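Local coordinates for Ddb_g0293866 (Dictyostelium discoideum, PDB 5LW6), which binds ADP-ribose through this macrodomain, one part of a longer protein that probably senses DNA damage by recognising poly-ADP-ribose, at residues A[111-116]-A[123-128]; A[152-157]-A[178-183]; A[156-161]-A[224-229]; A[215-220]-A[242-247]. All blocks are in the same frame, centred on the assembly; numbering follows the deposited sequence. Where two conformers were deposited one is given.

Interaction 1 (A[111-116]-A[123-128]); sequences QSFKKH and KRFEII
F113 of the helix lies against two strand residues, F125 and I127, and illustrates how one aromatic ring can join a helix to the sheet beneath it. The first kind of interaction is CH-pi. I127 CD1 sits over one face of the F113 ring, 4.1 Å from its centroid and only 13° off the ring normal, though displaced toward the CD1 rim. The isoleucine gets there through an extended branch (chi2 178°) that carries the terminal methyl out toward the helix. The second kind is plain apolar packing: F113 CD2 approaches F125 CE2 at 4.1 Å, the two side chains crossing at about a right angle. M98 of the adjacent strand 95-101 touches both phenylalanines, and the W121 ring meets that of F125, the planes about 20° apart. No hydrogen bond crosses between the two segments; within the helix, S112 O accepts from H116 ND1 (2.9 Å) and from H116 N, the two donors arriving from opposite faces of the carbonyl plane, and the ND1 bond holds the imidazole back against its own helix. Helix 107-116 followed by strand 125-130, beside parallel strand 95-101, completes a beta-alpha-beta crossover at one margin of the macrodomain sheet.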
loop_
_atom_site.group_PDB
_atom_site.type_symbol
_atom_site.label_atom_id
_atom_site.label_comp_id
_atom_site.label_asym_id
_atom_site.label_seq_id
_atom_site.Cartn_x
_atom_site.Cartn_y
_atom_site.Cartn_z
ATOM N N GLN A 111 -0.070 -14.771 -14.322
ATOM C CA GLN A 111 -0.669 -14.743 -15.691
ATOM C C GLN A 111 -1.817 -13.734 -15.818
ATOM O O GLN A 111 -1.977 -13.107 -16.830
ATOM C CB GLN A 111 -1.200 -16.148 -16.092
ATOM C CG GLN A 111 -0.108 -17.122 -16.444
ATOM C CD GLN A 111 -0.661 -18.499 -16.796
ATOM O OE1 GLN A 111 -1.820 -18.842 -16.484
ATOM N NE2 GLN A 111 0.165 -19.300 -17.482
ATOM N N SER A 112 -2.606 -13.565 -14.756
ATOM C CA SER A 112 -3.731 -12.663 -14.767
ATOM C C SER A 112 -3.218 -11.250 -14.856
ATOM O O SER A 112 -3.760 -10.436 -15.621
ATOM C CB SER A 112 -4.567 -12.772 -13.486
ATOM O OG SER A 112 -5.784 -12.084 -13.688
ATOM N N PHE A 113 -2.188 -10.926 -14.056
ATOM C CA PHE A 113 -1.553 -9.660 -14.210
ATOM C C PHE A 113 -1.042 -9.456 -15.620
ATOM O O PHE A 113 -1.262 -8.374 -16.211
ATOM C CB PHE A 113 -0.430 -9.364 -13.162
ATOM C CG PHE A 113 -0.974 -8.896 -11.852
ATOM C CD1 PHE A 113 -1.398 -9.786 -10.946
ATOM C CD2 PHE A 113 -0.988 -7.585 -11.509
ATOM C CE1 PHE A 113 -1.911 -9.394 -9.696
ATOM C CE2 PHE A 113 -1.546 -7.147 -10.307
ATOM C CZ PHE A 113 -2.025 -8.038 -9.391
ATOM N N LYS A 114 -0.354 -10.453 -16.164
ATOM C CA LYS A 114 0.173 -10.338 -17.513
ATOM C C LYS A 114 -0.900 -10.030 -18.532
ATOM O O LYS A 114 -0.699 -9.189 -19.418
ATOM C CB LYS A 114 0.817 -11.641 -17.968
ATOM C CG LYS A 114 2.187 -11.913 -17.452
ATOM C CD LYS A 114 2.748 -13.224 -18.069
ATOM C CE LYS A 114 4.139 -13.581 -17.512
ATOM N NZ LYS A 114 4.657 -14.802 -18.174
ATOM N N LYS A 115 -2.066 -10.610 -18.344
ATOM C CA LYS A 115 -3.172 -10.425 -19.245
ATOM C C LYS A 115 -3.678 -8.985 -19.186
ATOM O O LYS A 115 -3.880 -8.353 -20.221
ATOM C CB LYS A 115 -4.268 -11.427 -18.894
ATOM C CG LYS A 115 -5.567 -11.266 -19.626
ATOM C CD LYS A 115 -6.720 -12.081 -18.972
ATOM C CE LYS A 115 -7.926 -12.189 -19.941
ATOM N NZ LYS A 115 -9.252 -12.731 -19.449
ATOM N N HIS A 116 -3.796 -8.433 -17.986
ATOM C CA HIS A 116 -4.191 -7.029 -17.837
ATOM C C HIS A 116 -3.187 -6.033 -18.330
ATOM O O HIS A 116 -3.527 -4.924 -18.597
ATOM C CB HIS A 116 -4.558 -6.747 -16.349
ATOM C CG HIS A 116 -5.843 -7.376 -15.962
ATOM N ND1 HIS A 116 -5.943 -8.618 -15.361
ATOM C CD2 HIS A 116 -7.112 -6.957 -16.168
ATOM C CE1 HIS A 116 -7.222 -8.937 -15.226
ATOM N NE2 HIS A 116 -7.936 -7.958 -15.724
ATOM N N LYS A 123 8.724 -2.712 -16.580
ATOM C CA LYS A 123 9.959 -3.016 -15.808
ATOM C C LYS A 123 9.970 -2.407 -14.417
ATOM O O LYS A 123 10.664 -2.887 -13.572
ATOM C CB LYS A 123 11.251 -2.557 -16.561
ATOM C CG LYS A 123 11.311 -1.050 -16.823
ATOM C CD LYS A 123 12.535 -0.481 -17.610
ATOM C CE LYS A 123 12.455 1.047 -17.469
ATOM N NZ LYS A 123 13.340 1.855 -18.346
ATOM N N ARG A 124 9.172 -1.359 -14.194
ATOM C CA ARG A 124 9.114 -0.674 -12.906
ATOM C C ARG A 124 8.200 -1.334 -11.903
ATOM O O ARG A 124 8.192 -0.897 -10.776
ATOM C CB ARG A 124 8.673 0.750 -13.058
ATOM C CG ARG A 124 9.637 1.648 -13.845
ATOM C CD ARG A 124 9.005 2.957 -14.247
ATOM N NE ARG A 124 7.857 2.832 -15.130
ATOM C CZ ARG A 124 7.041 3.853 -15.431
ATOM N NH1 ARG A 124 7.243 5.039 -14.933
ATOM N NH2 ARG A 124 6.009 3.680 -16.244
ATOM N N PHE A 125 7.476 -2.379 -12.314
ATOM C CA PHE A 125 6.574 -3.082 -11.396
ATOM C C PHE A 125 7.020 -4.482 -11.141
ATOM O O PHE A 125 7.335 -5.226 -12.104
ATOM C CB PHE A 125 5.193 -3.128 -11.992
ATOM C CG PHE A 125 4.232 -3.919 -11.190
ATOM C CD1 PHE A 125 4.000 -3.624 -9.859
ATOM C CD2 PHE A 125 3.576 -4.995 -11.765
ATOM C CE1 PHE A 125 3.100 -4.403 -9.136
ATOM C CE2 PHE A 125 2.670 -5.743 -11.072
ATOM C CZ PHE A 125 2.456 -5.453 -9.735
ATOM N N GLU A 126 7.165 -4.842 -9.866
ATOM C CA GLU A 126 7.501 -6.230 -9.499
ATOM C C GLU A 126 6.571 -6.745 -8.437
ATOM O O GLU A 126 6.055 -5.962 -7.610
ATOM C CB GLU A 126 8.890 -6.302 -8.868
ATOM C CG GLU A 126 9.968 -5.823 -9.792
ATOM C CD GLU A 126 11.377 -5.906 -9.190
ATOM O OE1 GLU A 126 11.521 -6.136 -7.937
ATOM O OE2 GLU A 126 12.342 -5.727 -10.014
ATOM N N ILE A 127 6.352 -8.053 -8.468
ATOM C CA ILE A 127 5.604 -8.744 -7.386
ATOM C C ILE A 127 6.571 -9.518 -6.594
ATOM O O ILE A 127 7.362 -10.285 -7.158
ATOM C CB ILE A 127 4.510 -9.657 -7.982
ATOM C CG1 ILE A 127 3.402 -8.803 -8.591
ATOM C CG2 ILE A 127 3.966 -10.592 -6.937
ATOM C CD1 ILE A 127 2.273 -9.536 -9.259
ATOM N N ILE A 128 6.535 -9.386 -5.286
ATOM C CA ILE A 128 7.473 -10.013 -4.361
ATOM C C ILE A 128 6.650 -10.907 -3.456
ATOM O O ILE A 128 5.677 -10.429 -2.847
ATOM C CB ILE A 128 8.101 -8.965 -3.422
ATOM C CG1 ILE A 128 8.771 -7.877 -4.250
ATOM C CG2 ILE A 128 9.047 -9.573 -2.378
ATOM C CD1 ILE A 128 9.769 -8.390 -5.244
#

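Interaction 2 (A[152-157]-A[178-183]); sequences WRLKKT and NLYPNC
C183 meets W152 through both its carbon and its sulfur, the chief contact between the loop after strand 145-149 and the turn that ends helix 169-179. Around the indole, C183 CB lies at the edge, near the ring plane, 4.0 Å from CE3. Its SG makes a sulfur-aromatic contact, 5.2 Å from the centroid of the six-membered ring and oblique to it. W152 reaches this place with CG in the crowded position between backbone N and carbonyl carbon (chi1 74°), while R153 CD covers part of one indole face. The W152 carbonyl presses close as well, its O lying 3.3 Å from C183 CB.

Apolar packing centres on L154, whose CD1 touches Y180 CB at 3.8 Å and the carbonyl carbon of C183 at the same distance; the leucine and tyrosine side chains cross at about a right angle. Hydrogen bonds shape each loop separately. C183 N bonds to Y180 O (3.0 Å), closing a type I beta turn, and K155 NZ folds back to R153 O (3.2 Å).

The turn follows directly on helix 169-179 and faces the loop leaving strand 145-149; a backbone bond between W152 and G184, just past the turn, ties the two together. Y180 extends over strand 189-193, giving its OH to P191 O and meeting the Y190 ring edge-to-face; L154 also touches Y190, and T176 of the helix.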
loop_
_atom_site.group_PDB
_atom_site.type_symbol
_atom_site.label_atom_id
_atom_site.label_comp_id
_atom_site.label_asym_id
_atom_site.label_seq_id
_atom_site.Cartn_x
_atom_site.Cartn_y
_atom_site.Cartn_z
ATOM N N TRP A 152 -9.936 1.890 10.548
ATOM C CA TRP A 152 -10.311 3.253 10.833
ATOM C C TRP A 152 -9.534 3.822 12.042
ATOM O O TRP A 152 -9.276 5.061 12.132
ATOM C CB TRP A 152 -11.859 3.402 10.993
ATOM C CG TRP A 152 -12.377 2.865 12.236
ATOM C CD1 TRP A 152 -12.725 1.599 12.467
ATOM C CD2 TRP A 152 -12.532 3.580 13.483
ATOM N NE1 TRP A 152 -13.091 1.458 13.808
ATOM C CE2 TRP A 152 -13.002 2.676 14.417
ATOM C CE3 TRP A 152 -12.322 4.896 13.873
ATOM C CZ2 TRP A 152 -13.274 3.041 15.749
ATOM C CZ3 TRP A 152 -12.587 5.253 15.195
ATOM C CH2 TRP A 152 -13.077 4.319 16.097
ATOM N N ARG A 153 -9.149 2.935 12.957
ATOM C CA ARG A 153 -8.519 3.379 14.195
ATOM C C ARG A 153 -7.103 3.905 14.011
ATOM O O ARG A 153 -6.554 4.576 14.866
ATOM C CB ARG A 153 -8.435 2.236 15.194
ATOM C CG ARG A 153 -9.709 1.690 15.756
ATOM C CD ARG A 153 -10.231 2.570 16.875
ATOM N NE ARG A 153 -9.879 2.230 18.269
ATOM C CZ ARG A 153 -10.365 1.168 18.940
ATOM N NH1 ARG A 153 -11.160 0.231 18.371
ATOM N NH2 ARG A 153 -10.002 1.019 20.185
ATOM N N LEU A 154 -6.465 3.484 12.930
ATOM C CA LEU A 154 -5.154 3.922 12.617
ATOM C C LEU A 154 -4.128 3.494 13.698
ATOM O O LEU A 154 -3.272 4.256 14.110
ATOM C CB LEU A 154 -5.113 5.419 12.361
ATOM C CG LEU A 154 -5.838 5.939 11.118
ATOM C CD1 LEU A 154 -5.531 7.405 10.972
ATOM C CD2 LEU A 154 -5.583 5.116 9.813
ATOM N N LYS A 155 -4.308 2.259 14.138
ATOM C CA LYS A 155 -3.526 1.654 15.226
ATOM C C LYS A 155 -2.945 0.316 14.772
ATOM O O LYS A 155 -3.385 -0.327 13.793
ATOM C CB LYS A 155 -4.421 1.402 16.438
ATOM C CG LYS A 155 -4.752 2.706 17.127
ATOM C CD LYS A 155 -5.575 2.514 18.369
ATOM C CE LYS A 155 -6.055 3.875 18.877
ATOM N NZ LYS A 155 -7.101 4.480 17.977
ATOM N N LYS A 156 -2.029 -0.140 15.567
ATOM C CA LYS A 156 -1.480 -1.499 15.341
ATOM C C LYS A 156 -2.513 -2.565 15.170
ATOM O O LYS A 156 -3.521 -2.604 15.926
ATOM C CB LYS A 156 -0.599 -1.838 16.513
ATOM C CG LYS A 156 0.031 -3.199 16.355
ATOM C CD LYS A 156 0.942 -3.459 17.544
ATOM C CE LYS A 156 0.246 -4.367 18.522
ATOM N NZ LYS A 156 0.835 -4.087 19.858
ATOM N N THR A 157 -2.352 -3.419 14.156
ATOM C CA THR A 157 -3.221 -4.578 14.033
ATOM C C THR A 157 -2.387 -5.836 14.211
ATOM O O THR A 157 -1.163 -5.728 14.123
ATOM C CB THR A 157 -3.920 -4.667 12.648
ATOM O OG1 THR A 157 -3.035 -5.231 11.702
ATOM C CG2 THR A 157 -4.350 -3.341 12.123
ATOM N N ASN A 178 -1.652 12.508 16.213
ATOM C CA ASN A 178 -1.367 13.925 16.042
ATOM C C ASN A 178 -1.567 14.401 14.663
ATOM O O ASN A 178 -2.126 15.473 14.425
ATOM C CB ASN A 178 0.020 14.283 16.555
ATOM C CG ASN A 178 0.040 14.390 18.047
ATOM O OD1 ASN A 178 -0.991 14.708 18.684
ATOM N ND2 ASN A 178 1.199 14.151 18.636
ATOM N N LEU A 179 -1.250 13.556 13.703
ATOM C CA LEU A 179 -1.456 13.980 12.359
ATOM C C LEU A 179 -2.927 13.848 11.854
ATOM O O LEU A 179 -3.335 14.595 10.957
ATOM C CB LEU A 179 -0.494 13.179 11.420
ATOM C CG LEU A 179 0.992 13.534 11.413
ATOM C CD1 LEU A 179 1.682 12.485 10.527
ATOM C CD2 LEU A 179 1.282 14.942 10.903
ATOM N N TYR A 180 -3.637 12.845 12.352
ATOM C CA TYR A 180 -4.951 12.458 11.887
ATOM C C TYR A 180 -5.858 12.263 13.052
ATOM O O TYR A 180 -6.223 11.141 13.424
ATOM C CB TYR A 180 -4.851 11.144 11.082
ATOM C CG TYR A 180 -3.868 11.284 9.941
ATOM C CD1 TYR A 180 -4.110 12.157 8.874
ATOM C CD2 TYR A 180 -2.699 10.541 9.935
ATOM C CE1 TYR A 180 -3.210 12.283 7.795
ATOM C CE2 TYR A 180 -1.771 10.660 8.851
ATOM C CZ TYR A 180 -2.024 11.559 7.820
ATOM O OH TYR A 180 -1.143 11.738 6.772
ATOM N N PRO A 181 -6.203 13.384 13.699
ATOM C CA PRO A 181 -6.879 13.268 14.964
ATOM C C PRO A 181 -8.288 12.705 14.827
ATOM O O PRO A 181 -8.838 12.209 15.797
ATOM C CB PRO A 181 -6.889 14.729 15.493
ATOM C CG PRO A 181 -6.549 15.582 14.351
ATOM C CD PRO A 181 -5.717 14.745 13.426
ATOM N N ASN A 182 -8.868 12.821 13.652
ATOM C CA ASN A 182 -10.229 12.362 13.372
ATOM C C ASN A 182 -10.239 10.944 12.766
ATOM O O ASN A 182 -11.242 10.466 12.330
ATOM C CB ASN A 182 -10.929 13.366 12.433
ATOM C CG ASN A 182 -11.078 14.707 13.076
ATOM O OD1 ASN A 182 -11.274 14.771 14.269
ATOM N ND2 ASN A 182 -10.810 15.778 12.330
ATOM N N CYS A 183 -9.081 10.301 12.773
ATOM C CA CYS A 183 -8.969 8.895 12.450
ATOM C C CYS A 183 -9.150 8.705 10.950
ATOM O O CYS A 183 -9.033 9.648 10.231
ATOM C CB CYS A 183 -9.952 8.092 13.268
ATOM S SG CYS A 183 -9.679 8.169 15.077
#

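Interaction 3 (A[156-161]-A[224-229]); sequences KTPQNK and PNKPDA
Two irregular loops bring P158 and Q159 opposite K226, the first loop turning just ahead of helix 161-167 through a backbone bond from N160 N to T157 O. From the far loop K226 comes toward Q159, the two side chains approaching from opposite directions and each bent at chi2. Their meeting point is a single hydrogen bond, K226 NZ to Q159 OE1 at 3.2 Å. The C=O...N angle is 102°, so the ammonium group arrives from the flank of the carbonyl, tilted 20° from its plane. There it also lies beside the amide nitrogen, NE2 being 3.4 Å from NZ with both groups donors, while P158 CG borders the same ammonium. These loops follow neighbouring parallel strands, 145-149 and 213-217, and leave their C-terminal ends, the end of the sheet at which macrodomains generally hold ADP-ribose. The Q159 side of the contact is shaped by T157, whose OG1 accepts weak bonds from Q159 N and N160 N in an ST turn. N160 OD1 in turn takes a fairly straight bond from T157 N (2.7 Å, 166° at the hydrogen), tying the two ends of the turn together. Q159 O is further held by S133 OG.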
loop_
_atom_site.group_PDB
_atom_site.type_symbol
_atom_site.label_atom_id
_atom_site.label_comp_id
_atom_site.label_asym_id
_atom_site.label_seq_id
_atom_site.Cartn_x
_atom_site.Cartn_y
_atom_site.Cartn_z
ATOM N N LYS A 156 -2.029 -0.140 15.567
ATOM C CA LYS A 156 -1.480 -1.499 15.341
ATOM C C LYS A 156 -2.513 -2.565 15.170
ATOM O O LYS A 156 -3.521 -2.604 15.926
ATOM C CB LYS A 156 -0.599 -1.838 16.513
ATOM C CG LYS A 156 0.031 -3.199 16.355
ATOM C CD LYS A 156 0.942 -3.459 17.544
ATOM C CE LYS A 156 0.246 -4.367 18.522
ATOM N NZ LYS A 156 0.835 -4.087 19.858
ATOM N N THR A 157 -2.352 -3.419 14.156
ATOM C CA THR A 157 -3.221 -4.578 14.033
ATOM C C THR A 157 -2.387 -5.836 14.211
ATOM O O THR A 157 -1.163 -5.728 14.123
ATOM C CB THR A 157 -3.920 -4.667 12.648
ATOM O OG1 THR A 157 -3.035 -5.231 11.702
ATOM C CG2 THR A 157 -4.350 -3.341 12.123
ATOM N N PRO A 158 -3.025 -7.019 14.411
ATOM C CA PRO A 158 -2.205 -8.211 14.523
ATOM C C PRO A 158 -1.412 -8.510 13.239
ATOM O O PRO A 158 -0.341 -9.160 13.288
ATOM C CB PRO A 158 -3.229 -9.307 14.802
ATOM C CG PRO A 158 -4.371 -8.605 15.386
ATOM C CD PRO A 158 -4.462 -7.331 14.619
ATOM N N GLN A 159 -1.928 -8.050 12.098
ATOM C CA GLN A 159 -1.251 -8.268 10.813
ATOM C C GLN A 159 -0.070 -7.357 10.519
ATOM O O GLN A 159 0.688 -7.625 9.562
ATOM C CB GLN A 159 -2.264 -8.127 9.690
ATOM C CG GLN A 159 -3.182 -9.341 9.590
ATOM C CD GLN A 159 -4.194 -9.452 10.722
ATOM O OE1 GLN A 159 -4.857 -8.494 11.114
ATOM N NE2 GLN A 159 -4.307 -10.628 11.247
ATOM N N ASN A 160 0.044 -6.260 11.248
ATOM C CA ASN A 160 1.227 -5.366 11.098
ATOM C C ASN A 160 1.940 -5.135 12.408
ATOM O O ASN A 160 2.678 -4.202 12.573
ATOM C CB ASN A 160 0.862 -4.072 10.371
ATOM C CG ASN A 160 -0.139 -3.232 11.107
ATOM O OD1 ASN A 160 -0.371 -3.413 12.306
ATOM N ND2 ASN A 160 -0.707 -2.279 10.409
ATOM N N LYS A 161 1.786 -6.082 13.308
ATOM C CA LYS A 161 2.503 -6.061 14.574
ATOM C C LYS A 161 3.985 -5.879 14.413
ATOM O O LYS A 161 4.608 -5.085 15.098
ATOM C CB LYS A 161 2.178 -7.403 15.293
ATOM C CG LYS A 161 2.894 -7.620 16.625
ATOM C CD LYS A 161 2.441 -8.968 17.189
ATOM C CE LYS A 161 2.830 -9.168 18.676
ATOM N NZ LYS A 161 4.272 -8.982 18.890
ATOM N N PRO A 224 -15.885 -10.911 8.273
ATOM C CA PRO A 224 -16.722 -10.692 9.459
ATOM C C PRO A 224 -15.948 -10.560 10.794
ATOM O O PRO A 224 -16.413 -9.859 11.696
ATOM C CB PRO A 224 -17.591 -11.962 9.470
ATOM C CG PRO A 224 -17.680 -12.369 8.028
ATOM C CD PRO A 224 -16.281 -12.151 7.564
ATOM N N ASN A 225 -14.782 -11.188 10.921
ATOM C CA ASN A 225 -14.025 -11.164 12.185
ATOM C C ASN A 225 -13.178 -9.945 12.370
ATOM O O ASN A 225 -12.575 -9.782 13.430
ATOM C CB ASN A 225 -13.090 -12.376 12.306
ATOM C CG ASN A 225 -13.813 -13.700 12.152
ATOM O OD1 ASN A 225 -13.306 -14.629 11.497
ATOM N ND2 ASN A 225 -14.999 -13.792 12.728
ATOM N N LYS A 226 -13.094 -9.098 11.345
ATOM C CA LYS A 226 -12.310 -7.857 11.417
ATOM C C LYS A 226 -13.276 -6.647 11.370
ATOM O O LYS A 226 -14.431 -6.829 10.924
ATOM C CB LYS A 226 -11.296 -7.860 10.239
ATOM C CG LYS A 226 -10.294 -9.026 10.290
ATOM C CD LYS A 226 -9.322 -8.918 11.479
ATOM C CE LYS A 226 -8.428 -10.162 11.620
ATOM N NZ LYS A 226 -7.305 -9.902 12.571
ATOM N N PRO A 227 -12.826 -5.419 11.814
ATOM C CA PRO A 227 -13.704 -4.212 11.774
ATOM C C PRO A 227 -14.300 -3.866 10.404
ATOM O O PRO A 227 -13.626 -4.040 9.375
ATOM C CB PRO A 227 -12.762 -3.060 12.183
ATOM C CG PRO A 227 -11.781 -3.721 13.088
ATOM C CD PRO A 227 -11.519 -5.073 12.432
ATOM N N ASP A 228 -15.523 -3.328 10.425
ATOM C CA ASP A 228 -16.123 -2.637 9.279
ATOM C C ASP A 228 -16.200 -3.547 8.049
ATOM O O ASP A 228 -15.920 -3.129 6.897
ATOM C CB ASP A 228 -15.295 -1.406 8.935
ATOM C CG ASP A 228 -15.480 -0.240 9.897
ATOM O OD1 ASP A 228 -16.386 -0.259 10.752
ATOM O OD2 ASP A 228 -14.716 0.746 9.755
ATOM N N ALA A 229 -16.629 -4.778 8.281
ATOM C CA ALA A 229 -16.798 -5.736 7.199
ATOM C C ALA A 229 -17.944 -5.330 6.269
ATOM O O ALA A 229 -18.996 -4.858 6.729
ATOM C CB ALA A 229 -16.997 -7.116 7.766
#

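Interaction 4 (A[215-220]-A[242-247])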
loop_
_atom_site.group_PDB
_atom_site.type_symbol
_atom_site.label_atom_id
_atom_site.label_comp_id
_atom_site.label_asym_id
_atom_site.label_seq_id
_atom_site.Cartn_x
_atom_site.Cartn_y
_atom_site.Cartn_z
ATOM N N ILE A 215 2.792 4.376 5.081
ATOM C CA ILE A 215 1.470 4.780 4.651
ATOM C C ILE A 215 0.482 3.715 5.136
ATOM O O ILE A 215 0.588 2.513 4.844
ATOM C CB ILE A 215 1.394 4.861 3.101
ATOM C CG1 ILE A 215 2.431 5.807 2.519
ATOM C CG2 ILE A 215 -0.039 5.163 2.651
ATOM C CD1 ILE A 215 2.556 5.744 0.997
ATOM N N LEU A 216 -0.508 4.153 5.911
ATOM C CA LEU A 216 -1.501 3.259 6.395
ATOM C C LEU A 216 -2.634 3.287 5.368
ATOM O O LEU A 216 -3.121 4.333 5.037
ATOM C CB LEU A 216 -2.025 3.836 7.733
ATOM C CG LEU A 216 -0.979 3.986 8.841
ATOM C CD1 LEU A 216 -1.686 4.351 10.126
ATOM C CD2 LEU A 216 -0.240 2.726 9.157
ATOM N N VAL A 217 -3.045 2.117 4.903
ATOM C CA VAL A 217 -3.929 1.993 3.745
ATOM C C VAL A 217 -5.234 1.383 4.247
ATOM O O VAL A 217 -5.215 0.295 4.758
ATOM C CB VAL A 217 -3.270 0.997 2.743
ATOM C CG1 VAL A 217 -4.208 0.710 1.607
ATOM C CG2 VAL A 217 -1.947 1.564 2.230
ATOM N N LEU A 218 -6.360 2.056 4.099
ATOM C CA LEU A 218 -7.613 1.564 4.632
ATOM C C LEU A 218 -8.426 0.928 3.460
ATOM O O LEU A 218 -9.302 1.541 2.853
ATOM C CB LEU A 218 -8.365 2.701 5.344
ATOM C CG LEU A 218 -7.966 2.853 6.802
ATOM C CD1 LEU A 218 -6.541 3.285 6.970
ATOM C CD2 LEU A 218 -8.884 3.861 7.445
ATOM N N GLY A 219 -8.044 -0.287 3.092
ATOM C CA GLY A 219 -8.720 -1.012 2.041
ATOM C C GLY A 219 -10.033 -1.579 2.616
ATOM O O GLY A 219 -10.289 -1.519 3.816
ATOM N N VAL A 220 -10.785 -2.209 1.743
ATOM C CA VAL A 220 -12.084 -2.740 2.027
ATOM C C VAL A 220 -11.932 -4.107 2.697
ATOM O O VAL A 220 -11.243 -4.976 2.213
ATOM C CB VAL A 220 -12.880 -2.852 0.724
ATOM C CG1 VAL A 220 -14.176 -3.587 0.949
ATOM C CG2 VAL A 220 -13.114 -1.489 0.119
ATOM N N LEU A 242 -10.795 0.282 -5.556
ATOM C CA LEU A 242 -10.153 1.114 -6.539
ATOM C C LEU A 242 -9.750 2.453 -5.999
ATOM O O LEU A 242 -8.637 2.936 -6.298
ATOM C CB LEU A 242 -11.027 1.276 -7.807
ATOM C CG LEU A 242 -10.449 2.173 -8.885
ATOM C CD1 LEU A 242 -9.264 1.547 -9.533
ATOM C CD2 LEU A 242 -11.550 2.505 -9.888
ATOM N N GLU A 243 -10.644 3.088 -5.245
ATOM C CA GLU A 243 -10.332 4.372 -4.666
ATOM C C GLU A 243 -9.127 4.267 -3.717
ATOM O O GLU A 243 -8.348 5.199 -3.620
ATOM C CB GLU A 243 -11.539 4.895 -3.896
ATOM C CG GLU A 243 -11.346 6.222 -3.189
ATOM C CD GLU A 243 -11.016 7.460 -3.997
ATOM O OE1 GLU A 243 -11.051 7.500 -5.257
ATOM O OE2 GLU A 243 -10.753 8.504 -3.296
ATOM N N THR A 244 -9.005 3.152 -3.008
ATOM C CA THR A 244 -7.826 2.875 -2.145
ATOM C C THR A 244 -6.537 2.951 -2.988
ATOM O O THR A 244 -5.584 3.614 -2.605
ATOM C CB THR A 244 -7.947 1.587 -1.362
ATOM O OG1 THR A 244 -9.242 1.446 -0.730
ATOM C CG2 THR A 244 -6.911 1.526 -0.334
ATOM N N TYR A 245 -6.539 2.319 -4.137
ATOM C CA TYR A 245 -5.362 2.380 -4.989
ATOM C C TYR A 245 -5.100 3.796 -5.471
ATOM O O TYR A 245 -3.995 4.300 -5.449
ATOM C CB TYR A 245 -5.460 1.428 -6.193
ATOM C CG TYR A 245 -5.090 0.008 -5.851
ATOM C CD1 TYR A 245 -3.752 -0.387 -5.799
ATOM C CD2 TYR A 245 -6.018 -0.933 -5.552
ATOM C CE1 TYR A 245 -3.414 -1.683 -5.468
ATOM C CE2 TYR A 245 -5.678 -2.240 -5.227
ATOM C CZ TYR A 245 -4.361 -2.613 -5.157
ATOM O OH TYR A 245 -4.001 -3.944 -4.791
ATOM N N HIS A 246 -6.148 4.478 -5.904
ATOM C CA HIS A 246 -5.991 5.893 -6.308
ATOM C C HIS A 246 -5.399 6.748 -5.212
ATOM O O HIS A 246 -4.508 7.501 -5.444
ATOM C CB HIS A 246 -7.319 6.457 -6.801
ATOM C CG HIS A 246 -7.719 5.954 -8.150
ATOM N ND1 HIS A 246 -9.041 5.775 -8.528
ATOM C CD2 HIS A 246 -6.975 5.633 -9.232
ATOM C CE1 HIS A 246 -9.077 5.310 -9.772
ATOM N NE2 HIS A 246 -7.837 5.256 -10.237
ATOM N N SER A 247 -5.920 6.622 -4.000
ATOM C CA SER A 247 -5.388 7.319 -2.850
ATOM C C SER A 247 -3.930 7.001 -2.596
ATOM O O SER A 247 -3.106 7.896 -2.269
ATOM C CB SER A 247 -6.196 6.918 -1.624
ATOM O OG SER A 247 -7.453 7.484 -1.788
#
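One face of the flat L218-G219 peptide group looks toward T244, whose OG1 and CG2 both lie on that side of its plane. Neither is centred over it: CG2 comes down at the rim between L218 O and G219 CA, and OG1 lies further out, 3.6 Å from L218 O. The backbones come close at G219, whose CA is 3.7 Å from T244 OG1 and 5.8 Å from T244 CA. The threonine hydroxyl finds its polar partner inside its own helix, at L240 O; toward L218 and G219 it makes only packing contact. Its methyl does more, since CG2 presses V217 CG1 at 3.4 Å, tighter than ordinary van der Waals contact. V217 delivers that branch by holding CG1 anti to the backbone N (chi1 174°), and the two side chains meet at a slant. Neighbouring helix residues serve other surfaces: Y245 packs on I76 and A80 of helix 70-87, with its OH bonded to I61 N, and the E243 carboxylate makes a salt bridge to K188. A helix lying over the C-terminal end of strand 213-217, an inner strand of the mixed sheet, with T244 fitted against the backbone where strand gives way to loop, is characteristic of the alpha-beta-alpha sandwich of the macrodomain.

Followed from the N terminus, interaction 1 comes first and closes a six-residue loop between helix 107-116 and outermost strand 125-130. Interactions 2 and 3 then start from one stretch, sharing K156 and T157. Interaction 2 closes over helices 161-167 and 169-179, whereas interaction 3 spans much further, to the loop after strand 213-217. Interaction 4, in series with 1 and 2, crosses interaction 3 along the chain and brings helix 237-253 onto the sheet. Interaction 2 touches interaction 3 through W152 and D228, and interaction 4 through L154 with L216 and L218. Interactions 1 and 2 lie on opposite sides of the chain's centre, their centres about 32 Å apart.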